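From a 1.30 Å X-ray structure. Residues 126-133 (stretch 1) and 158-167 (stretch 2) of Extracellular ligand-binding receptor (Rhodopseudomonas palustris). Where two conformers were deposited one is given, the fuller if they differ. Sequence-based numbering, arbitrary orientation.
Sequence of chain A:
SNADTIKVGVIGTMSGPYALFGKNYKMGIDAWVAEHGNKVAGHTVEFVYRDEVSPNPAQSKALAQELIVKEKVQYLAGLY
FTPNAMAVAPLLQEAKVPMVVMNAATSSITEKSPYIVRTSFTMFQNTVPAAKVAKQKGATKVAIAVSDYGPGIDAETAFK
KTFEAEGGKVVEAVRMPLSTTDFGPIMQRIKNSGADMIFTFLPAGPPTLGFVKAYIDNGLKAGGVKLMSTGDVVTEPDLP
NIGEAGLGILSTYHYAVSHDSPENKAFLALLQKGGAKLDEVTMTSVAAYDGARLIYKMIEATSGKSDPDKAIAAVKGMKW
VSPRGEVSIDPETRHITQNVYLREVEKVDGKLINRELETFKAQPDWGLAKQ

Stretch 1 (126-133) NTVPAAKV
Stretch 2 158-167: AFKKTFEAEG

Both stretches are helical: 126-133 throughout, with a kink where P129 N has no hydrogen to give the preceding turn, and 158-165 in stretch 2. Their N-to-C directions diverge by 34° (signed crossing angle -34°) and their axes approach to 8.4 Å. Register is set by two CA pairs: V128 CA lies 6.1 Å from A158 CA, and A131 CA lies 5.0 Å from F163 CA. No hydrogen bond crosses the interface, so the 430 Å² buried between the stretches rests on packing.

A158 points toward stretch 1, its CB 3.7 Å from T127 CG2 (T127 chi1 m, -63°). T127 CG2 also lies 3.5 Å from F159 N, against the backbone of the next residue. F159 leaves its helix sideways, but chi1 t (-166°) and chi2 -84° bring its ring nearer. A131 CB sits over one face of the F159 ring, 4.1 Å from its centroid and 23° off the normal, a CH-pi contact; T127 CG2 lies at the edge, near the ring plane. F159 CE2 also reaches A131 CA at 3.5 Å.

K160 (chi1 m) points away, and the extended side chain of K161 (m, t, t, t) leads away, so neither makes contact. T162 points toward stretch 1 with chi1 m (-53°). T162 OG1 donates to A158 O within the helix (2.8 Å), while V128 CG2 (V128 chi1 t, 163°) lies 3.6 Å from T162 OG1, not a hydrogen bond. T162 CG2 meets A131 CB at 3.5 Å. The backbone N of F163 lies 3.7 Å from A131 CB; with chi1 t (-169°) and chi2 62° the F163 ring has A131 O at its edge, near its plane.

E164 and A165 are out of reach. E166 (m, m, chi3 -32°) points toward stretch 1, with E166 OE2 4.3 Å from K132 CG, a loose approach. G167, phi/psi 92/1, closes a Schellman motif, G167 N bonded to E164 O at 2.9 Å.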

# COMPACT_ATOMS: atom_id res chain seq x y z
N ASN A 126 -9.05 -2.85 -0.82
CA ASN A 126 -8.61 -3.93 -1.71
C ASN A 126 -9.27 -5.26 -1.37
O ASN A 126 -9.43 -6.12 -2.26
CB ASN A 126 -7.09 -4.10 -1.67
CG ASN A 126 -6.32 -2.99 -2.38
OD1 ASN A 126 -5.21 -2.54 -1.92
ND2 ASN A 126 -6.85 -2.57 -3.50
N THR A 127 -9.69 -5.48 -0.12
CA THR A 127 -10.22 -6.79 0.28
C THR A 127 -11.67 -7.01 -0.11
O THR A 127 -12.07 -8.14 -0.43
CB THR A 127 -10.04 -6.99 1.80
OG1 THR A 127 -8.65 -6.99 2.10
CG2 THR A 127 -10.64 -8.33 2.26
N VAL A 128 -12.50 -5.96 -0.07
CA VAL A 128 -13.92 -6.17 -0.45
C VAL A 128 -13.98 -6.74 -1.89
O VAL A 128 -14.72 -7.70 -2.11
CB VAL A 128 -14.69 -4.86 -0.23
CG1 VAL A 128 -16.03 -4.86 -0.98
CG2 VAL A 128 -14.92 -4.64 1.27
N PRO A 129 -13.22 -6.18 -2.88
CA PRO A 129 -13.24 -6.84 -4.20
C PRO A 129 -12.70 -8.27 -4.19
O PRO A 129 -13.19 -9.09 -4.97
CB PRO A 129 -12.38 -5.89 -5.05
CG PRO A 129 -12.65 -4.53 -4.44
CD PRO A 129 -12.61 -4.84 -2.94
N ALA A 130 -11.70 -8.58 -3.36
CA ALA A 130 -11.19 -9.95 -3.30
C ALA A 130 -12.30 -10.89 -2.89
O ALA A 130 -12.39 -12.00 -3.45
CB ALA A 130 -10.03 -10.06 -2.32
N ALA A 131 -13.15 -10.49 -1.93
CA ALA A 131 -14.24 -11.38 -1.49
C ALA A 131 -15.30 -11.54 -2.58
O ALA A 131 -15.88 -12.63 -2.71
CB ALA A 131 -14.86 -10.83 -0.20
N LYS A 132 -15.57 -10.45 -3.31
CA LYS A 132 -16.49 -10.52 -4.45
C LYS A 132 -15.96 -11.47 -5.53
O LYS A 132 -16.69 -12.34 -6.02
CB LYS A 132 -16.68 -9.10 -5.01
CG LYS A 132 -17.61 -8.22 -4.14
CD LYS A 132 -17.87 -6.80 -4.67
CE LYS A 132 -19.12 -6.18 -4.05
NZ LYS A 132 -19.77 -5.12 -4.89
N VAL A 133 -14.68 -11.36 -5.83
CA VAL A 133 -14.09 -12.23 -6.85
C VAL A 133 -14.06 -13.69 -6.37
O VAL A 133 -14.31 -14.62 -7.13
CB VAL A 133 -12.67 -11.78 -7.25
CG1 VAL A 133 -12.04 -12.80 -8.21
CG2 VAL A 133 -12.72 -10.43 -7.93
N ALA A 158 -12.92 -7.51 6.82
CA ALA A 158 -13.51 -7.14 5.53
C ALA A 158 -13.87 -8.38 4.72
O ALA A 158 -14.95 -8.47 4.09
CB ALA A 158 -12.52 -6.29 4.74
N PHE A 159 -12.96 -9.37 4.68
CA PHE A 159 -13.23 -10.56 3.89
C PHE A 159 -14.39 -11.36 4.49
O PHE A 159 -15.30 -11.79 3.75
CB PHE A 159 -11.98 -11.46 3.75
CG PHE A 159 -12.16 -12.49 2.69
CD1 PHE A 159 -12.81 -13.70 2.94
CD2 PHE A 159 -11.71 -12.23 1.40
CE1 PHE A 159 -13.01 -14.64 1.93
CE2 PHE A 159 -11.87 -13.17 0.38
CZ PHE A 159 -12.54 -14.37 0.64
N LYS A 160 -14.37 -11.61 5.81
CA LYS A 160 -15.47 -12.36 6.44
C LYS A 160 -16.79 -11.68 6.14
O LYS A 160 -17.74 -12.37 5.71
CB LYS A 160 -15.31 -12.38 7.96
CG LYS A 160 -14.34 -13.38 8.47
CD LYS A 160 -14.26 -13.27 10.00
CE LYS A 160 -13.38 -14.37 10.59
NZ LYS A 160 -13.45 -14.31 12.08
N LYS A 161 -16.90 -10.37 6.37
CA LYS A 161 -18.20 -9.71 6.24
C LYS A 161 -18.70 -9.79 4.80
O LYS A 161 -19.89 -10.06 4.54
CB LYS A 161 -18.10 -8.25 6.71
CG LYS A 161 -18.03 -8.11 8.22
CD LYS A 161 -18.08 -6.68 8.71
CE LYS A 161 -18.01 -6.65 10.23
NZ LYS A 161 -18.18 -5.24 10.67
N THR A 162 -17.79 -9.56 3.85
CA THR A 162 -18.23 -9.47 2.43
C THR A 162 -18.52 -10.86 1.87
O THR A 162 -19.55 -11.08 1.25
CB THR A 162 -17.14 -8.77 1.59
OG1 THR A 162 -16.80 -7.51 2.19
CG2 THR A 162 -17.56 -8.56 0.15
N PHE A 163 -17.61 -11.80 2.11
CA PHE A 163 -17.79 -13.17 1.60
C PHE A 163 -19.02 -13.85 2.21
O PHE A 163 -19.79 -14.51 1.52
CB PHE A 163 -16.50 -13.99 1.82
CG PHE A 163 -16.50 -15.32 1.10
CD1 PHE A 163 -16.59 -15.39 -0.29
CD2 PHE A 163 -16.31 -16.52 1.83
CE1 PHE A 163 -16.55 -16.62 -0.93
CE2 PHE A 163 -16.24 -17.75 1.18
CZ PHE A 163 -16.37 -17.80 -0.20
N GLU A 164 -19.21 -13.67 3.52
CA GLU A 164 -20.37 -14.30 4.17
C GLU A 164 -21.66 -13.63 3.68
O GLU A 164 -22.67 -14.33 3.52
CB GLU A 164 -20.24 -14.27 5.71
CG GLU A 164 -19.06 -15.16 6.16
CD GLU A 164 -18.69 -15.00 7.61
OE1 GLU A 164 -19.52 -14.48 8.39
OE2 GLU A 164 -17.54 -15.36 7.99
N ALA A 165 -21.67 -12.33 3.36
CA ALA A 165 -22.89 -11.72 2.87
C ALA A 165 -23.26 -12.28 1.47
O ALA A 165 -24.41 -12.22 1.08
CB ALA A 165 -22.72 -10.22 2.81
N GLU A 166 -22.24 -12.76 0.74
CA GLU A 166 -22.38 -13.40 -0.57
C GLU A 166 -22.78 -14.90 -0.44
O GLU A 166 -22.95 -15.59 -1.45
CB GLU A 166 -21.04 -13.32 -1.34
CG GLU A 166 -20.57 -11.92 -1.76
CD GLU A 166 -21.16 -11.42 -3.07
OE1 GLU A 166 -21.45 -12.23 -3.99
OE2 GLU A 166 -21.34 -10.20 -3.20
N GLY A 167 -22.93 -15.41 0.79
CA GLY A 167 -23.27 -16.84 1.00
C GLY A 167 -22.08 -17.77 1.17
O GLY A 167 -22.26 -18.97 1.28